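Local coordinates for protein enoyl-CoA hydratase (Mycobacterium thermoresistibile, PDB 3T3W) that probably hydrates the double bond of enoyl-CoA thioesters in lipid metabolism, as a member of the crotonase-like family, at residues T32-R37 with V69-G74; A122-R127 with D140-A145. One frame throughout, in Å; residues are numbered along the deposited sequence.

Contact 1 (T32-R37 with V69-G74); sequences TITLNR and VLRANG. With EDO (1,2-ethanediol), chain B.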
loop_
_atom_site.group_PDB
_atom_site.type_symbol
_atom_site.label_atom_id
_atom_site.label_comp_id
_atom_site.label_asym_id
_atom_site.label_seq_id
_atom_site.Cartn_x
_atom_site.Cartn_y
_atom_site.Cartn_z
ATOM N N THR F 32 7.779 31.257 -17.697
ATOM C CA THR F 32 6.951 31.877 -16.687
ATOM C C THR F 32 5.497 31.927 -17.188
ATOM O O THR F 32 5.209 32.546 -18.242
ATOM C CB THR F 32 7.434 33.292 -16.354
ATOM O OG1 THR F 32 8.822 33.210 -15.965
ATOM C CG2 THR F 32 6.590 33.878 -15.232
ATOM N N ILE F 33 4.629 31.233 -16.451
ATOM C CA ILE F 33 3.211 31.147 -16.760
ATOM C C ILE F 33 2.491 32.040 -15.746
ATOM O O ILE F 33 2.543 31.790 -14.536
ATOM C CB ILE F 33 2.681 29.696 -16.600
ATOM C CG1 ILE F 33 3.469 28.711 -17.482
ATOM C CG2 ILE F 33 1.173 29.628 -16.863
ATOM C CD1 ILE F 33 3.154 27.227 -17.294
ATOM N N THR F 34 1.810 33.071 -16.240
ATOM C CA THR F 34 1.122 34.012 -15.395
ATOM C C THR F 34 -0.399 33.940 -15.534
ATOM O O THR F 34 -0.927 34.063 -16.649
ATOM C CB THR F 34 1.566 35.463 -15.707
ATOM O OG1 THR F 34 2.955 35.605 -15.414
ATOM C CG2 THR F 34 0.750 36.468 -14.863
ATOM N N LEU F 35 -1.094 33.752 -14.410
ATOM C CA LEU F 35 -2.546 33.900 -14.337
ATOM C C LEU F 35 -2.875 35.371 -14.457
ATOM O O LEU F 35 -2.484 36.161 -13.622
ATOM C CB LEU F 35 -3.085 33.357 -13.021
ATOM C CG LEU F 35 -2.675 31.932 -12.612
ATOM C CD1 LEU F 35 -3.346 31.593 -11.262
ATOM C CD2 LEU F 35 -3.013 30.938 -13.712
ATOM N N ASN F 36 -3.547 35.743 -15.544
ATOM C CA ASN F 36 -3.806 37.148 -15.855
ATOM C C ASN F 36 -5.308 37.418 -15.952
ATOM O O ASN F 36 -5.807 37.915 -16.968
ATOM C CB ASN F 36 -3.092 37.552 -17.139
ATOM C CG ASN F 36 -3.102 39.047 -17.356
ATOM O OD1 ASN F 36 -3.101 39.809 -16.403
ATOM N ND2 ASN F 36 -3.177 39.472 -18.625
ATOM N N ARG F 37 -6.029 37.067 -14.892
ATOM C CA ARG F 37 -7.421 37.450 -14.719
ATOM C C ARG F 37 -7.636 38.174 -13.378
ATOM O O ARG F 37 -8.510 37.802 -12.569
ATOM C CB ARG F 37 -8.319 36.206 -14.835
ATOM C CG ARG F 37 -9.752 36.513 -15.161
ATOM C CD ARG F 37 -10.637 35.287 -15.030
ATOM N NE ARG F 37 -12.025 35.657 -15.330
ATOM C CZ ARG F 37 -13.064 34.867 -15.100
ATOM N NH1 ARG F 37 -12.889 33.700 -14.550
ATOM N NH2 ARG F 37 -14.287 35.258 -15.410
ATOM N N VAL F 69 7.916 28.403 -13.870
ATOM C CA VAL F 69 7.420 29.249 -12.801
ATOM C C VAL F 69 5.945 29.569 -13.052
ATOM O O VAL F 69 5.600 30.043 -14.133
ATOM C CB VAL F 69 8.234 30.559 -12.669
ATOM C CG1 VAL F 69 7.531 31.556 -11.691
ATOM C CG2 VAL F 69 9.668 30.283 -12.251
ATOM N N LEU F 70 5.093 29.316 -12.045
ATOM C CA LEU F 70 3.670 29.685 -12.087
ATOM C C LEU F 70 3.452 30.842 -11.111
ATOM O O LEU F 70 3.775 30.736 -9.913
ATOM C CB LEU F 70 2.782 28.515 -11.693
ATOM C CG LEU F 70 1.275 28.824 -11.604
ATOM C CD1 LEU F 70 0.743 29.068 -13.034
ATOM C CD2 LEU F 70 0.601 27.640 -10.894
ATOM N N ARG F 71 2.934 31.940 -11.642
ATOM C CA ARG F 71 2.661 33.136 -10.864
ATOM C C ARG F 71 1.327 33.745 -11.287
ATOM O O ARG F 71 0.663 33.263 -12.205
ATOM C CB ARG F 71 3.794 34.150 -11.010
ATOM C CG ARG F 71 4.021 34.647 -12.439
ATOM C CD ARG F 71 5.124 35.682 -12.629
ATOM N NE ARG F 71 4.828 36.880 -11.862
ATOM C CZ ARG F 71 3.996 37.845 -12.271
ATOM N NH1 ARG F 71 3.365 37.774 -13.450
ATOM N NH2 ARG F 71 3.772 38.884 -11.485
ATOM N N ALA F 72 0.945 34.836 -10.646
ATOM C CA ALA F 72 -0.386 35.417 -10.841
ATOM C C ALA F 72 -0.311 36.936 -10.696
ATOM O O ALA F 72 0.360 37.438 -9.782
ATOM C CB ALA F 72 -1.370 34.855 -9.840
ATOM N N ASN F 73 -1.001 37.641 -11.596
ATOM C CA ASN F 73 -1.110 39.103 -11.512
ATOM C C ASN F 73 -2.127 39.553 -10.491
ATOM O O ASN F 73 -3.109 38.864 -10.198
ATOM C CB ASN F 73 -1.416 39.713 -12.861
ATOM C CG ASN F 73 -0.195 39.752 -13.768
ATOM O OD1 ASN F 73 0.968 39.671 -13.298
ATOM N ND2 ASN F 73 -0.438 39.826 -15.073
ATOM N N GLY F 74 -1.861 40.727 -9.911
ATOM C CA GLY F 74 -2.759 41.331 -8.944
ATOM C C GLY F 74 -2.539 40.950 -7.494
ATOM O O GLY F 74 -1.482 40.449 -7.089
HETATM C C1 EDO B . -15.907 36.279 -18.225
HETATM O O1 EDO B . -15.701 36.980 -16.998
HETATM C C2 EDO B . -15.064 36.884 -19.350
HETATM O O2 EDO B . -13.665 36.931 -18.985
#

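Contact 2 (A122-R127 with D140-A145); sequences AAVQGR and DLIIAA. With EDO (1,2-ethanediol), chain H.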
loop_
_atom_site.group_PDB
_atom_site.type_symbol
_atom_site.label_atom_id
_atom_site.label_comp_id
_atom_site.label_asym_id
_atom_site.label_seq_id
_atom_site.Cartn_x
_atom_site.Cartn_y
_atom_site.Cartn_z
ATOM N N ALA F 122 5.658 27.420 -7.794
ATOM C CA ALA F 122 4.548 28.383 -7.673
ATOM C C ALA F 122 4.944 29.555 -6.777
ATOM O O ALA F 122 5.518 29.337 -5.698
ATOM C CB ALA F 122 3.290 27.700 -7.107
ATOM N N ALA F 123 4.607 30.769 -7.204
ATOM C CA ALA F 123 4.741 32.009 -6.436
ATOM C C ALA F 123 3.348 32.442 -6.013
ATOM O O ALA F 123 2.523 32.801 -6.871
ATOM C CB ALA F 123 5.387 33.096 -7.299
ATOM N N VAL F 124 3.068 32.358 -4.717
ATOM C CA VAL F 124 1.718 32.578 -4.215
ATOM C C VAL F 124 1.635 33.830 -3.352
ATOM O O VAL F 124 2.244 33.926 -2.308
ATOM C CB VAL F 124 1.167 31.362 -3.432
ATOM C CG1 VAL F 124 -0.262 31.639 -2.918
ATOM C CG2 VAL F 124 1.226 30.113 -4.296
ATOM N N GLN F 125 0.826 34.789 -3.803
ATOM C CA GLN F 125 0.540 36.009 -3.039
ATOM C C GLN F 125 -0.927 36.076 -2.634
ATOM O O GLN F 125 -1.793 35.500 -3.300
ATOM C CB GLN F 125 0.888 37.237 -3.872
ATOM C CG GLN F 125 -0.198 37.739 -4.832
ATOM C CD GLN F 125 -0.226 37.017 -6.152
ATOM O OE1 GLN F 125 0.150 35.829 -6.276
ATOM N NE2 GLN F 125 -0.728 37.720 -7.159
ATOM N N GLY F 126 -1.212 36.804 -1.563
ATOM C CA GLY F 126 -2.600 37.017 -1.142
ATOM C C GLY F 126 -3.433 35.744 -1.012
ATOM O O GLY F 126 -2.972 34.736 -0.534
ATOM N N ARG F 127 -4.707 35.795 -1.424
ATOM C CA ARG F 127 -5.595 34.644 -1.222
ATOM C C ARG F 127 -5.372 33.539 -2.223
ATOM O O ARG F 127 -5.297 33.767 -3.450
ATOM C CB ARG F 127 -7.051 35.084 -1.319
ATOM C CG ARG F 127 -7.427 36.073 -0.242
ATOM C CD ARG F 127 -7.760 35.279 0.983
ATOM N NE ARG F 127 -8.262 36.097 2.089
ATOM C CZ ARG F 127 -8.782 35.561 3.189
ATOM N NH1 ARG F 127 -8.903 34.238 3.302
ATOM N NH2 ARG F 127 -9.212 36.369 4.163
ATOM N N ASP F 140 6.293 21.677 -7.849
ATOM C CA ASP F 140 7.252 21.039 -6.985
ATOM C C ASP F 140 7.541 21.829 -5.722
ATOM O O ASP F 140 7.639 21.239 -4.646
ATOM C CB ASP F 140 8.551 20.742 -7.733
ATOM C CG ASP F 140 8.344 19.759 -8.866
ATOM O OD1 ASP F 140 7.730 18.688 -8.606
ATOM O OD2 ASP F 140 8.724 20.100 -10.008
ATOM N N LEU F 141 7.780 23.124 -5.883
ATOM C CA LEU F 141 8.119 24.042 -4.812
ATOM C C LEU F 141 7.093 25.168 -4.776
ATOM O O LEU F 141 6.527 25.558 -5.829
ATOM C CB LEU F 141 9.493 24.653 -5.050
ATOM C CG LEU F 141 10.635 23.701 -5.444
ATOM C CD1 LEU F 141 11.964 24.484 -5.610
ATOM C CD2 LEU F 141 10.833 22.596 -4.400
ATOM N N ILE F 142 6.817 25.647 -3.566
ATOM C CA ILE F 142 5.959 26.838 -3.374
ATOM C C ILE F 142 6.696 27.924 -2.584
ATOM O O ILE F 142 7.231 27.675 -1.483
ATOM C CB ILE F 142 4.614 26.507 -2.719
ATOM C CG1 ILE F 142 3.824 25.447 -3.532
ATOM C CG2 ILE F 142 3.794 27.813 -2.552
ATOM C CD1 ILE F 142 2.550 24.929 -2.850
ATOM N N ILE F 143 6.746 29.130 -3.168
ATOM C CA ILE F 143 7.265 30.319 -2.480
ATOM C C ILE F 143 6.039 31.199 -2.215
ATOM O O ILE F 143 5.268 31.466 -3.134
ATOM C CB ILE F 143 8.313 31.053 -3.364
ATOM C CG1 ILE F 143 9.443 30.082 -3.857
ATOM C CG2 ILE F 143 8.925 32.290 -2.636
ATOM C CD1 ILE F 143 10.235 29.371 -2.782
ATOM N N ALA F 144 5.825 31.606 -0.966
ATOM C CA ALA F 144 4.669 32.398 -0.592
ATOM C C ALA F 144 5.092 33.768 -0.081
ATOM O O ALA F 144 6.049 33.909 0.696
ATOM C CB ALA F 144 3.827 31.702 0.474
ATOM N N ALA F 145 4.343 34.772 -0.505
ATOM C CA ALA F 145 4.430 36.069 0.150
ATOM C C ALA F 145 4.002 35.999 1.613
ATOM O O ALA F 145 3.126 35.207 1.984
ATOM C CB ALA F 145 3.549 37.091 -0.613
HETATM C C1 EDO H . 5.225 18.653 -3.893
HETATM O O1 EDO H . 6.565 18.602 -4.289
HETATM C C2 EDO H . 4.652 17.268 -3.813
HETATM O O2 EDO H . 4.596 16.743 -5.158
#

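Contact 1 (T32-R37 with V69-G74)
R71 NH1 is shared by two side chains: it donates to T34 OG1 at 3.0 Å, with the hydroxyl oxygen lying near the guanidinium plane, and to N73 OD1 at 3.1 Å, where it sits above the plane of the amide carbonyl. CG of R71 lies between the backbone N and the carbonyl carbon (chi1 61°), and a bend at chi3 (-61°) swings the guanidinium forward along its strand, toward N73. The arginine and T34 run side by side, pointing the same way, while CD of R71 rests against T32 CG2 at 3.5 Å. NE of R71 forms a salt bridge with D207, which ties this face of the sheet to helix 206-217. The N73 amide is held from its nitrogen end too: ND2 reaches N36 OD1 at 3.0 Å, approaching from above the carbonyl plane, with the two amides turned 88° apart. The methyl T34 CG2 lies 3.6 Å from each of N73 CG, OD1 and ND2, meeting the amide as a whole and not one end of it.

Beneath this polar row the backbones pair in parallel register, T32 with V69 through L35 with A72. I33 N donates to V69 O at 2.8 Å, and I33 O accepts from R71 N; L35 N and L35 O bond in the same alternating way to R71 O and N73 N. The opposite face is apolar. I33 CG2 meets L70 CD1 at 3.9 Å, L35 CB packs on A72 CB at the same distance, and L52 of helix 46-61 covers I33, L35 and L70. Two parallel neighbouring strands with the connecting helix packed on one face make strand 30-35, helix 46-61 and strand 67-72 a beta-alpha-beta unit of the crotonase-like fold.

Contact 2 (A122-R127 with D140-A145)
Strands 122-124 and 141-145 run parallel, their axes 4.8 Å apart at closest approach and inclined by 19°. A122 pairs with I142, A123 with I143 and V124 with A144. A122 N donates to L141 O at 2.8 Å and A122 O receives I143 N; V124 N then bonds to I143 O, and V124 O accepts A145 N at 2.9 Å. These bonds join two neighbouring parallel strands in the main sheet of the crotonase-like fold, strand 141-145 lying between 120-124 and 199-201. Few side chains touch across the strands. On the face of A122, V124, I142 and A144, I142 CG2, anti to its backbone N (chi1 -57°), is the branch that meets V124 CG2, 3.9 Å away, and C136 of helix 133-136 packs on A122, V124 and I142. A122 CB is farther from the isoleucine, 4.3 Å from I142 CG1. The other face carries A123 and I143, which both touch T210 of helix 206-217. Beyond the last bridged pair, V124 with A144, A145 CB comes to 4.0 Å from Q125 CA. At the start of segment 140-145, D140 OD1 forms a salt bridge with K177 of the second subunit, and OD2 one with K229 of its own chain.

In the fold
Both contacts belong to the main six-stranded sheet and meet where strands 67-72 and 120-124 lie side by side: A123 N bonds to L70 O at 2.8 Å, and NE2 of Q125 donates to G74 O just past the strand ends. Contact 1 is mostly buried but has partly exposed residues, and one of its faces is polar, with arginine, threonine and asparagine bonded across the strands. Contact 2 is buried throughout its touching residues and relies on backbone bonds and on aliphatic side chains from alanine to isoleucine. Helix 206-217 packs against one face of both, whereas helices 46-61 and 133-136 cover different parts of the other. A second subunit approaches contact 2 alone.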